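Local coordinates for protein UL37 (Suid herpesvirus 1, PDB 4K70) that probably helps to control intracellular trafficking of herpesvirus particles as an inner tegument protein, represented here by its metal-binding, largely helical N-terminal half, at residues F214-A219 against V263-A268; E233-A238 against G272-R277; V248-V253 against V284-R289; A308-L313 against D351-A356. One frame throughout, in Å; residues are numbered along the deposited sequence.

Contact 1. Residues F214-A219 against V263-A268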
loop_
_atom_site.group_PDB
_atom_site.type_symbol
_atom_site.label_atom_id
_atom_site.label_comp_id
_atom_site.label_asym_id
_atom_site.label_seq_id
_atom_site.Cartn_x
_atom_site.Cartn_y
_atom_site.Cartn_z
ATOM N N PHE A 214 8.790 24.798 -1.802
ATOM C CA PHE A 214 8.816 23.397 -1.412
ATOM C C PHE A 214 8.577 23.222 0.090
ATOM O O PHE A 214 7.825 22.344 0.494
ATOM C CB PHE A 214 10.124 22.712 -1.835
ATOM C CG PHE A 214 10.065 22.092 -3.203
ATOM C CD1 PHE A 214 9.306 20.951 -3.427
ATOM C CD2 PHE A 214 10.759 22.655 -4.266
ATOM C CE1 PHE A 214 9.237 20.381 -4.693
ATOM C CE2 PHE A 214 10.709 22.084 -5.532
ATOM C CZ PHE A 214 9.942 20.946 -5.745
ATOM N N ALA A 215 9.209 24.061 0.904
ATOM C CA ALA A 215 9.007 24.019 2.357
ATOM C C ALA A 215 7.538 24.195 2.704
ATOM O O ALA A 215 7.017 23.507 3.587
ATOM C CB ALA A 215 9.842 25.085 3.056
ATOM N N LEU A 216 6.871 25.109 2.003
ATOM C CA LEU A 216 5.449 25.327 2.220
ATOM C C LEU A 216 4.627 24.113 1.838
ATOM O O LEU A 216 3.691 23.754 2.551
ATOM C CB LEU A 216 4.950 26.564 1.477
ATOM C CG LEU A 216 5.540 27.878 1.991
ATOM C CD1 LEU A 216 4.894 29.086 1.289
ATOM C CD2 LEU A 216 5.368 27.956 3.499
ATOM N N THR A 217 4.960 23.468 0.723
ATOM C CA THR A 217 4.242 22.237 0.373
ATOM C C THR A 217 4.391 21.181 1.481
ATOM O O THR A 217 3.454 20.434 1.776
ATOM C CB THR A 217 4.667 21.638 -0.995
ATOM O OG1 THR A 217 5.985 21.072 -0.899
ATOM C CG2 THR A 217 4.612 22.695 -2.118
ATOM N N ILE A 218 5.567 21.134 2.097
ATOM C CA ILE A 218 5.824 20.154 3.151
ATOM C C ILE A 218 5.017 20.508 4.405
ATOM O O ILE A 218 4.390 19.645 5.028
ATOM C CB ILE A 218 7.318 20.076 3.497
ATOM C CG1 ILE A 218 8.102 19.488 2.319
ATOM C CG2 ILE A 218 7.539 19.218 4.754
ATOM C CD1 ILE A 218 9.605 19.740 2.392
ATOM N N ALA A 219 5.031 21.782 4.770
ATOM C CA ALA A 219 4.273 22.229 5.934
ATOM C C ALA A 219 2.802 21.881 5.745
ATOM O O ALA A 219 2.157 21.361 6.657
ATOM C CB ALA A 219 4.460 23.724 6.157
ATOM N N VAL A 263 -2.662 34.001 -0.836
ATOM C CA VAL A 263 -2.730 34.499 0.535
ATOM C C VAL A 263 -1.850 33.657 1.457
ATOM O O VAL A 263 -1.082 34.196 2.253
ATOM C CB VAL A 263 -4.164 34.540 1.072
ATOM C CG1 VAL A 263 -4.158 34.767 2.577
ATOM C CG2 VAL A 263 -4.955 35.639 0.365
ATOM N N ARG A 264 -1.946 32.339 1.326
ATOM C CA ARG A 264 -1.162 31.436 2.163
ATOM C C ARG A 264 0.329 31.646 1.953
ATOM O O ARG A 264 1.092 31.692 2.911
ATOM C CB ARG A 264 -1.547 29.977 1.899
ATOM C CG ARG A 264 -0.849 28.983 2.797
ATOM C CD ARG A 264 0.455 28.463 2.192
ATOM N NE ARG A 264 1.106 27.536 3.120
ATOM C CZ ARG A 264 1.817 27.923 4.175
ATOM N NH1 ARG A 264 2.001 29.215 4.409
ATOM N NH2 ARG A 264 2.363 27.028 4.983
ATOM N N VAL A 265 0.742 31.788 0.694
ATOM C CA VAL A 265 2.156 31.974 0.376
ATOM C C VAL A 265 2.646 33.351 0.836
ATOM O O VAL A 265 3.704 33.471 1.474
ATOM C CB VAL A 265 2.431 31.763 -1.149
ATOM C CG1 VAL A 265 3.837 32.191 -1.505
ATOM C CG2 VAL A 265 2.210 30.302 -1.522
ATOM N N SER A 266 1.864 34.383 0.520
ATOM C CA SER A 266 2.208 35.757 0.880
ATOM C C SER A 266 2.345 35.937 2.388
ATOM O O SER A 266 3.257 36.613 2.864
ATOM C CB SER A 266 1.152 36.728 0.349
ATOM O OG SER A 266 1.194 36.787 -1.062
ATOM N N ALA A 267 1.432 35.332 3.133
ATOM C CA ALA A 267 1.430 35.431 4.587
ATOM C C ALA A 267 2.698 34.823 5.190
ATOM O O ALA A 267 3.306 35.398 6.089
ATOM C CB ALA A 267 0.206 34.748 5.146
ATOM N N ALA A 268 3.101 33.661 4.686
ATOM C CA ALA A 268 4.317 33.023 5.176
ATOM C C ALA A 268 5.544 33.838 4.786
ATOM O O ALA A 268 6.462 34.005 5.581
ATOM C CB ALA A 268 4.424 31.591 4.655
#
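Segments 214-219 and 263-268, internal parts of helices 208-223 and 260-271, cross steeply, with 111° between their N-to-C directions and short axes that come no closer than 11.3 Å. The nearest backbone pair, the CA atoms of L216 and V265, stands 7.6 Å apart, so side chains have to bridge the gap. L216 does most of this: its CB points toward the other helix, and it supplies nearly half of the 189 Å² buried between the segments. With CG anti to the carbonyl carbon and an extended second torsion, its two methyls diverge. CD1 goes to V265, meeting CG2 at 4.1 Å. CD2 instead touches A268 CB at 3.9 Å while lying over one face of the R264 guanidinium, 3.3 Å above that plane and displaced toward the rim near NH2. R264 leaves its helix with CG anti to the backbone N (chi1 -176°), then bends at chi2 (-92°), which carries the flat group underneath the leucine. A219 approaches the same group at its edge, CB lying 4.1 Å from NH2. Beyond the two segments, R264 NE forms a salt bridge with D220, and NH2 donates to the backbone oxygen of A274. F235 of helix 229-240 touches both L216 and A268. No hydrogen bond joins the two segments. The chemistry therefore divides by direction: the guanidinium presents a face to hydrocarbon while N-H groups at its edge serve acceptors elsewhere, so a buried charge is probably offset by the D220 carboxylate, which R277 shares.

Contact 2. Residues E233-A238 against G272-R277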
loop_
_atom_site.group_PDB
_atom_site.type_symbol
_atom_site.label_atom_id
_atom_site.label_comp_id
_atom_site.label_asym_id
_atom_site.label_seq_id
_atom_site.Cartn_x
_atom_site.Cartn_y
_atom_site.Cartn_z
ATOM N N GLU A 233 13.021 26.762 10.448
ATOM C CA GLU A 233 14.299 27.416 10.165
ATOM C C GLU A 233 14.645 27.367 8.687
ATOM O O GLU A 233 15.251 28.289 8.137
ATOM C CB GLU A 233 15.441 26.733 10.918
ATOM C CG GLU A 233 15.295 26.704 12.420
ATOM C CD GLU A 233 16.362 25.838 13.059
ATOM O OE1 GLU A 233 16.193 25.438 14.233
ATOM O OE2 GLU A 233 17.368 25.552 12.372
ATOM N N GLN A 234 14.299 26.269 8.042
ATOM C CA GLN A 234 14.692 26.107 6.655
ATOM C C GLN A 234 13.830 26.954 5.733
ATOM O O GLN A 234 14.323 27.489 4.748
ATOM C CB GLN A 234 14.669 24.641 6.246
ATOM C CG GLN A 234 15.952 23.912 6.572
ATOM C CD GLN A 234 15.843 22.429 6.309
ATOM O OE1 GLN A 234 16.619 21.866 5.543
ATOM N NE2 GLN A 234 14.873 21.785 6.946
ATOM N N PHE A 235 12.549 27.088 6.047
ATOM C CA PHE A 235 11.734 28.022 5.282
ATOM C C PHE A 235 12.214 29.463 5.450
ATOM O O PHE A 235 12.339 30.203 4.471
ATOM C CB PHE A 235 10.260 27.939 5.644
ATOM C CG PHE A 235 9.440 29.016 4.993
ATOM C CD1 PHE A 235 9.081 28.916 3.662
ATOM C CD2 PHE A 235 9.059 30.145 5.706
ATOM C CE1 PHE A 235 8.339 29.919 3.052
ATOM C CE2 PHE A 235 8.322 31.146 5.104
ATOM C CZ PHE A 235 7.958 31.032 3.776
ATOM N N ALA A 236 12.475 29.859 6.693
ATOM C CA ALA A 236 12.885 31.228 6.998
ATOM C C ALA A 236 14.162 31.635 6.262
ATOM O O ALA A 236 14.247 32.727 5.708
ATOM C CB ALA A 236 13.044 31.412 8.503
ATOM N N GLU A 237 15.144 30.743 6.240
ATOM C CA GLU A 237 16.408 31.017 5.581
ATOM C C GLU A 237 16.190 31.230 4.085
ATOM O O GLU A 237 16.792 32.117 3.467
ATOM C CB GLU A 237 17.377 29.850 5.810
ATOM C CG GLU A 237 18.605 29.871 4.913
ATOM C CD GLU A 237 19.506 28.666 5.133
ATOM O OE1 GLU A 237 19.680 28.258 6.300
ATOM O OE2 GLU A 237 20.039 28.124 4.138
ATOM N N ALA A 238 15.321 30.415 3.502
ATOM C CA ALA A 238 15.084 30.499 2.067
ATOM C C ALA A 238 14.252 31.732 1.763
ATOM O O ALA A 238 14.520 32.446 0.794
ATOM C CB ALA A 238 14.406 29.241 1.554
ATOM N N GLY A 272 8.071 35.450 7.368
ATOM C CA GLY A 272 9.206 34.547 7.449
ATOM C C GLY A 272 8.873 33.307 8.261
ATOM O O GLY A 272 9.752 32.698 8.872
ATOM N N ASP A 273 7.600 32.924 8.252
ATOM C CA ASP A 273 7.108 31.841 9.096
ATOM C C ASP A 273 6.195 30.923 8.302
ATOM O O ASP A 273 5.119 31.338 7.892
ATOM C CB ASP A 273 6.327 32.426 10.278
ATOM C CG ASP A 273 5.973 31.382 11.327
ATOM O OD1 ASP A 273 6.158 30.171 11.069
ATOM O OD2 ASP A 273 5.497 31.777 12.416
ATOM N N ALA A 274 6.610 29.672 8.111
ATOM C CA ALA A 274 5.861 28.743 7.267
ATOM C C ALA A 274 4.459 28.412 7.793
ATOM O O ALA A 274 3.596 27.972 7.028
ATOM C CB ALA A 274 6.665 27.460 7.033
ATOM N N TYR A 275 4.229 28.620 9.088
ATOM C CA TYR A 275 2.956 28.238 9.705
ATOM C C TYR A 275 1.922 29.359 9.760
ATOM O O TYR A 275 0.784 29.149 10.187
ATOM C CB TYR A 275 3.193 27.636 11.093
ATOM C CG TYR A 275 3.904 26.312 11.015
ATOM C CD1 TYR A 275 3.197 25.140 10.771
ATOM C CD2 TYR A 275 5.281 26.228 11.155
ATOM C CE1 TYR A 275 3.839 23.916 10.688
ATOM C CE2 TYR A 275 5.935 25.005 11.072
ATOM C CZ TYR A 275 5.205 23.855 10.838
ATOM O OH TYR A 275 5.835 22.637 10.757
ATOM N N VAL A 276 2.324 30.547 9.326
ATOM C CA VAL A 276 1.397 31.645 9.114
ATOM C C VAL A 276 0.761 31.469 7.737
ATOM O O VAL A 276 1.465 31.394 6.722
ATOM C CB VAL A 276 2.117 32.998 9.167
ATOM C CG1 VAL A 276 1.123 34.133 8.987
ATOM C CG2 VAL A 276 2.857 33.146 10.476
ATOM N N ARG A 277 -0.565 31.395 7.704
ATOM C CA ARG A 277 -1.280 31.068 6.477
ATOM C C ARG A 277 -2.347 32.096 6.118
ATOM O O ARG A 277 -2.992 31.974 5.078
ATOM C CB ARG A 277 -1.922 29.679 6.590
ATOM C CG ARG A 277 -0.932 28.527 6.677
ATOM C CD ARG A 277 -1.644 27.185 6.499
ATOM N NE ARG A 277 -0.715 26.059 6.424
ATOM C CZ ARG A 277 -0.235 25.418 7.485
ATOM N NH1 ARG A 277 -0.589 25.800 8.706
ATOM N NH2 ARG A 277 0.605 24.402 7.329
#
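F235 presents two aspects of its ring to the 272-277 loop. Its CB points toward the loop, and with CG anti to the backbone N (chi1 173°) the ring extends away from helix 229-240. A274 lies over one face: its CB is 3.8 Å from F235 CG, and its backbone N comes within 3.5 Å of F235 CD2. At the rim, near the ring plane, sit the carbonyl carbon of G272 and the amide of D273, the latter 3.7 Å from F235 CE2. One residue on, A236 CB rests 3.6 Å from G272 O. The helix thus meets the loop through carbon against the A274 methyl and the backbone of 272-274, and no hydrogen bond crosses. The loop shape that offers this surface is held partly by bonds within the loop. D273 OD1 accepts from Y275 N at 3.2 Å in a nearly straight bond (169°), although the donor approaches from above the carboxylate plane; this is an Asx turn. It coincides with a type I beta turn from D273 to V276, closed by V276 N donating to D273 O. The other carboxylate oxygen of D273 forms a salt bridge with R232, a second tie to helix 229-240. A215, L216 and A268 also touch the F235 side chain. G272, with positive phi, is the first residue to leave helix 260-271, and D273 N probably bonds to A268 O, features consistent with a Schellman motif running directly into an Asx turn.

Contact 3. Residues V248-V253 against V284-R289. With NA (sodium ion), chain K.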
loop_
_atom_site.group_PDB
_atom_site.type_symbol
_atom_site.label_atom_id
_atom_site.label_comp_id
_atom_site.label_asym_id
_atom_site.label_seq_id
_atom_site.Cartn_x
_atom_site.Cartn_y
_atom_site.Cartn_z
ATOM N N VAL A 248 5.305 41.123 -6.666
ATOM C CA VAL A 248 4.586 42.238 -7.284
ATOM C C VAL A 248 4.674 43.481 -6.391
ATOM O O VAL A 248 4.303 43.438 -5.214
ATOM C CB VAL A 248 3.091 41.890 -7.547
ATOM C CG1 VAL A 248 2.313 43.133 -8.007
ATOM C CG2 VAL A 248 2.964 40.771 -8.571
ATOM N N PRO A 249 5.180 44.589 -6.949
ATOM C CA PRO A 249 5.247 45.886 -6.255
ATOM C C PRO A 249 3.924 46.295 -5.593
ATOM O O PRO A 249 2.853 46.142 -6.192
ATOM C CB PRO A 249 5.596 46.871 -7.376
ATOM C CG PRO A 249 5.487 46.068 -8.679
ATOM C CD PRO A 249 5.744 44.657 -8.306
ATOM N N VAL A 250 4.001 46.786 -4.359
ATOM C CA VAL A 250 2.826 47.303 -3.672
ATOM C C VAL A 250 2.269 48.476 -4.473
ATOM O O VAL A 250 3.032 49.277 -5.004
ATOM C CB VAL A 250 3.171 47.783 -2.251
ATOM C CG1 VAL A 250 1.951 48.400 -1.582
ATOM C CG2 VAL A 250 3.723 46.631 -1.413
ATOM N N GLY A 251 0.948 48.571 -4.577
ATOM C CA GLY A 251 0.333 49.702 -5.253
ATOM C C GLY A 251 -0.044 49.424 -6.697
ATOM O O GLY A 251 -0.799 50.185 -7.308
ATOM N N GLU A 252 0.488 48.342 -7.257
ATOM C CA GLU A 252 0.084 47.925 -8.591
ATOM C C GLU A 252 -1.269 47.249 -8.468
ATOM O O GLU A 252 -1.586 46.677 -7.419
ATOM C CB GLU A 252 1.131 47.001 -9.210
ATOM C CG GLU A 252 2.118 47.703 -10.142
ATOM C CD GLU A 252 2.739 48.972 -9.553
ATOM O OE1 GLU A 252 1.998 49.890 -9.132
ATOM O OE2 GLU A 252 3.985 49.068 -9.535
ATOM N N VAL A 253 -2.092 47.343 -9.507
ATOM C CA VAL A 253 -3.436 46.786 -9.402
ATOM C C VAL A 253 -3.360 45.270 -9.272
ATOM O O VAL A 253 -2.493 44.620 -9.879
ATOM C CB VAL A 253 -4.346 47.187 -10.587
ATOM C CG1 VAL A 253 -4.125 48.658 -10.953
ATOM C CG2 VAL A 253 -4.104 46.277 -11.779
ATOM N N VAL A 284 -0.234 44.745 4.953
ATOM C CA VAL A 284 0.241 44.703 3.578
ATOM C C VAL A 284 1.178 43.510 3.385
ATOM O O VAL A 284 2.087 43.274 4.187
ATOM C CB VAL A 284 0.943 46.021 3.174
ATOM C CG1 VAL A 284 1.374 45.978 1.731
ATOM C CG2 VAL A 284 0.018 47.210 3.417
ATOM N N ALA A 285 0.927 42.741 2.335
ATOM C CA ALA A 285 1.801 41.640 1.958
ATOM C C ALA A 285 1.786 41.507 0.446
ATOM O O ALA A 285 0.722 41.488 -0.179
ATOM C CB ALA A 285 1.356 40.345 2.623
ATOM N N ARG A 286 2.972 41.454 -0.143
ATOM C CA ARG A 286 3.096 41.366 -1.584
ATOM C C ARG A 286 2.881 39.925 -2.017
ATOM O O ARG A 286 3.138 38.995 -1.254
ATOM C CB ARG A 286 4.474 41.861 -2.016
ATOM C CG ARG A 286 4.808 43.224 -1.444
ATOM C CD ARG A 286 6.238 43.602 -1.741
ATOM N NE ARG A 286 6.491 43.733 -3.176
ATOM C CZ ARG A 286 7.693 43.968 -3.695
ATOM N NH1 ARG A 286 8.749 44.099 -2.895
ATOM N NH2 ARG A 286 7.847 44.071 -5.012
ATOM N N ARG A 287 2.380 39.737 -3.229
ATOM C CA ARG A 287 2.206 38.396 -3.752
ATOM C C ARG A 287 3.246 38.148 -4.828
ATOM O O ARG A 287 3.790 39.093 -5.419
ATOM C CB ARG A 287 0.808 38.214 -4.326
ATOM C CG ARG A 287 0.639 38.864 -5.678
ATOM C CD ARG A 287 -0.713 38.538 -6.289
ATOM N NE ARG A 287 -0.899 39.333 -7.497
ATOM C CZ ARG A 287 -0.657 38.907 -8.731
ATOM N NH1 ARG A 287 -0.253 37.664 -8.950
ATOM N NH2 ARG A 287 -0.838 39.729 -9.754
ATOM N N LEU A 288 3.541 36.871 -5.064
ATOM C CA LEU A 288 4.452 36.492 -6.126
ATOM C C LEU A 288 3.836 36.846 -7.477
ATOM O O LEU A 288 2.637 36.642 -7.689
ATOM C CB LEU A 288 4.734 34.995 -6.061
ATOM C CG LEU A 288 5.507 34.500 -4.838
ATOM C CD1 LEU A 288 5.602 32.985 -4.857
ATOM C CD2 LEU A 288 6.899 35.125 -4.792
ATOM N N ARG A 289 4.655 37.394 -8.370
ATOM C CA ARG A 289 4.267 37.622 -9.754
ATOM C C ARG A 289 3.770 36.314 -10.387
ATOM O O ARG A 289 4.285 35.226 -10.077
ATOM C CB ARG A 289 5.465 38.159 -10.551
ATOM C CG ARG A 289 6.029 39.484 -10.032
ATOM C CD ARG A 289 7.379 39.789 -10.648
ATOM N NE ARG A 289 7.344 39.661 -12.104
ATOM C CZ ARG A 289 8.413 39.729 -12.886
ATOM N NH1 ARG A 289 9.609 39.939 -12.354
ATOM N NH2 ARG A 289 8.289 39.595 -14.199
HETATM NA NA NA K . 3.325 50.336 -6.988
#
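Two loops meet here, one of them bent into a type II beta turn from P249 to E252 that carries a sodium ion. V248, just ahead of the turn, has the most surface buried and is held through both backbone polar atoms. Its N donates to R287 O at 2.8 Å, almost perfectly straight (178°) and nearly along the C=O axis. Its O accepts from R286 NE at 3.0 Å, a donor lying 57° out of the carbonyl plane although the oxygen itself lies in the guanidinium plane. V248 CG2 packs 3.6 Å from R289 CG and lies 4.0 Å above the centre of the R287 guanidinium, whose NE bonds to N254 O. R286, second in buried surface, bends at chi3 (63°), which brings NE back to that carbonyl. Across its aliphatic part, at about a right angle, lies V250, with CG2 3.6 Å from R286 CG; the same methyl reaches V284 CG1 at 4.0 Å. The turn is exposed and touches a crystal neighbour. Both carboxylate oxygens of E252 bind the sodium ion, OE1 at 2.6 Å, while V250 O coordinates it at 2.3 Å.

Contact 4. Residues A308-L313 against D351-A356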
loop_
_atom_site.group_PDB
_atom_site.type_symbol
_atom_site.label_atom_id
_atom_site.label_comp_id
_atom_site.label_asym_id
_atom_site.label_seq_id
_atom_site.Cartn_x
_atom_site.Cartn_y
_atom_site.Cartn_z
ATOM N N ALA A 308 0.589 29.046 -8.226
ATOM C CA ALA A 308 -0.246 30.168 -8.639
ATOM C C ALA A 308 0.143 30.662 -10.040
ATOM O O ALA A 308 -0.724 30.977 -10.850
ATOM C CB ALA A 308 -0.186 31.303 -7.619
ATOM N N ALA A 309 1.441 30.714 -10.330
ATOM C CA ALA A 309 1.898 31.090 -11.665
ATOM C C ALA A 309 1.504 30.041 -12.701
ATOM O O ALA A 309 1.029 30.365 -13.788
ATOM C CB ALA A 309 3.410 31.295 -11.677
ATOM N N ALA A 310 1.719 28.780 -12.357
ATOM C CA ALA A 310 1.460 27.685 -13.276
ATOM C C ALA A 310 -0.025 27.607 -13.603
ATOM O O ALA A 310 -0.398 27.224 -14.710
ATOM C CB ALA A 310 1.961 26.367 -12.685
ATOM N N ALA A 311 -0.861 28.002 -12.648
ATOM C CA ALA A 311 -2.310 28.006 -12.844
ATOM C C ALA A 311 -2.851 29.273 -13.554
ATOM O O ALA A 311 -3.987 29.293 -13.992
ATOM C CB ALA A 311 -3.035 27.797 -11.500
ATOM N N ASP A 312 -2.037 30.314 -13.674
ATOM C CA ASP A 312 -2.494 31.556 -14.281
ATOM C C ASP A 312 -2.316 31.496 -15.799
ATOM O O ASP A 312 -1.474 32.188 -16.362
ATOM C CB ASP A 312 -1.718 32.737 -13.714
ATOM C CG ASP A 312 -2.427 34.067 -13.953
ATOM O OD1 ASP A 312 -3.466 34.075 -14.645
ATOM O OD2 ASP A 312 -1.940 35.102 -13.464
ATOM N N LEU A 313 -3.134 30.678 -16.449
ATOM C CA LEU A 313 -2.882 30.253 -17.818
ATOM C C LEU A 313 -3.071 31.369 -18.842
ATOM O O LEU A 313 -2.566 31.289 -19.975
ATOM C CB LEU A 313 -3.769 29.059 -18.157
ATOM C CG LEU A 313 -3.467 27.797 -17.336
ATOM C CD1 LEU A 313 -4.478 26.712 -17.636
ATOM C CD2 LEU A 313 -2.068 27.310 -17.632
ATOM N N ASP A 351 -3.897 18.553 -7.897
ATOM C CA ASP A 351 -5.304 18.880 -7.751
ATOM C C ASP A 351 -5.627 20.264 -8.331
ATOM O O ASP A 351 -6.602 20.439 -9.063
ATOM C CB ASP A 351 -5.691 18.813 -6.267
ATOM C CG ASP A 351 -7.125 19.197 -6.027
ATOM O OD1 ASP A 351 -8.018 18.374 -6.337
ATOM O OD2 ASP A 351 -7.359 20.317 -5.515
ATOM N N LEU A 352 -4.792 21.247 -8.018
ATOM C CA LEU A 352 -5.025 22.608 -8.486
ATOM C C LEU A 352 -4.792 22.767 -9.995
ATOM O O LEU A 352 -5.543 23.457 -10.661
ATOM C CB LEU A 352 -4.151 23.597 -7.709
ATOM C CG LEU A 352 -4.470 23.806 -6.223
ATOM C CD1 LEU A 352 -3.378 24.664 -5.608
ATOM C CD2 LEU A 352 -5.851 24.465 -6.045
ATOM N N LEU A 353 -3.754 22.132 -10.531
ATOM C CA LEU A 353 -3.421 22.309 -11.946
ATOM C C LEU A 353 -4.365 21.519 -12.853
ATOM O O LEU A 353 -4.692 21.961 -13.945
ATOM C CB LEU A 353 -1.962 21.954 -12.189
ATOM C CG LEU A 353 -1.023 22.969 -11.532
ATOM C CD1 LEU A 353 0.413 22.504 -11.658
ATOM C CD2 LEU A 353 -1.209 24.357 -12.172
ATOM N N GLU A 354 -4.821 20.357 -12.391
ATOM C CA GLU A 354 -5.867 19.612 -13.091
ATOM C C GLU A 354 -7.117 20.474 -13.283
ATOM O O GLU A 354 -7.599 20.660 -14.404
ATOM C CB GLU A 354 -6.229 18.348 -12.312
ATOM C CG GLU A 354 -7.396 17.569 -12.889
ATOM C CD GLU A 354 -7.643 16.245 -12.172
ATOM O OE1 GLU A 354 -6.680 15.658 -11.616
ATOM O OE2 GLU A 354 -8.807 15.783 -12.172
ATOM N N ARG A 355 -7.641 21.000 -12.182
ATOM C CA ARG A 355 -8.779 21.924 -12.236
ATOM C C ARG A 355 -8.542 23.090 -13.209
ATOM O O ARG A 355 -9.369 23.368 -14.077
ATOM C CB ARG A 355 -9.064 22.437 -10.825
ATOM C CG ARG A 355 -10.429 23.077 -10.632
ATOM C CD ARG A 355 -11.006 22.691 -9.260
ATOM N NE ARG A 355 -9.987 22.645 -8.206
ATOM C CZ ARG A 355 -9.746 21.594 -7.419
ATOM N NH1 ARG A 355 -10.449 20.467 -7.535
ATOM N NH2 ARG A 355 -8.793 21.670 -6.501
ATOM N N ALA A 356 -7.398 23.751 -13.084
ATOM C CA ALA A 356 -7.108 24.931 -13.890
ATOM C C ALA A 356 -7.043 24.623 -15.384
ATOM O O ALA A 356 -7.555 25.378 -16.210
ATOM C CB ALA A 356 -5.809 25.564 -13.435
#
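A310 is the first residue of 308-313 to touch helix 347-358. Its CB points toward that helix and meets L353 CD2 at 3.8 Å. A311 follows, and the same methyl lies against its backbone, L353 CD2 being 3.7 Å from A311 N, as well as against A311 CB at 4.0 Å. L353 manages this with one branch: CG is anti to the carbonyl carbon (chi1 -69°), and although its CB does not point at the partner, the end of the chain swings nearer. A311 also forms the tightest backbone approach, its CA 5.8 Å from that of A356, and the two CB atoms touch at 4.1 Å, a closeness consistent with the small alanine side chains on both sides. This is apolar packing of helix 307-311 against helix 347-358 through alanine and leucine side chains, within an all-helical part of the fold, and no hydrogen bond crosses; V307, the loop residue F345, and A375 from helix 366-385 touch L353 as well. Next, D312 lies at the centre of an inverse gamma turn, its N still bonded to A309 O at 3.1 Å. Its CB points away from helix 347-358, and OD2 and OD1 bond to T290 OG1 and H315 ND1. D312 and D351 belong to two different calcium sites seen in a structure of this protein, neither occupied in this model. After the gamma turn, L313 has its CB directed toward helix 347-358. With CG anti to its own carbonyl carbon, L313 sets CD1 3.6 Å from A356 O.

Overall arrangement
From the N terminus, helix 208-223 opens contact 1, helix 229-240 opens contact 2 and loop 248-253 opens contact 3; the three then close in the same order, through 263-268, 272-277 and 284-289. Each pair therefore crosses, interleaving loops of 43, 33 and 30 intervening residues. Helix 260-271 links them: it carries one side of contact 1, runs into the 272-277 loop of contact 2, their centres 8 Å apart, and meets the 284-289 loop of contact 3 where S266 OG probably hydrogen-bonds R286 O at 2.9 Å. Contact 4 follows in series, closing a separate 37-residue loop between helices 307-311 and 347-358. Its nearest atoms lie about 4 Å from contact 3, without touching.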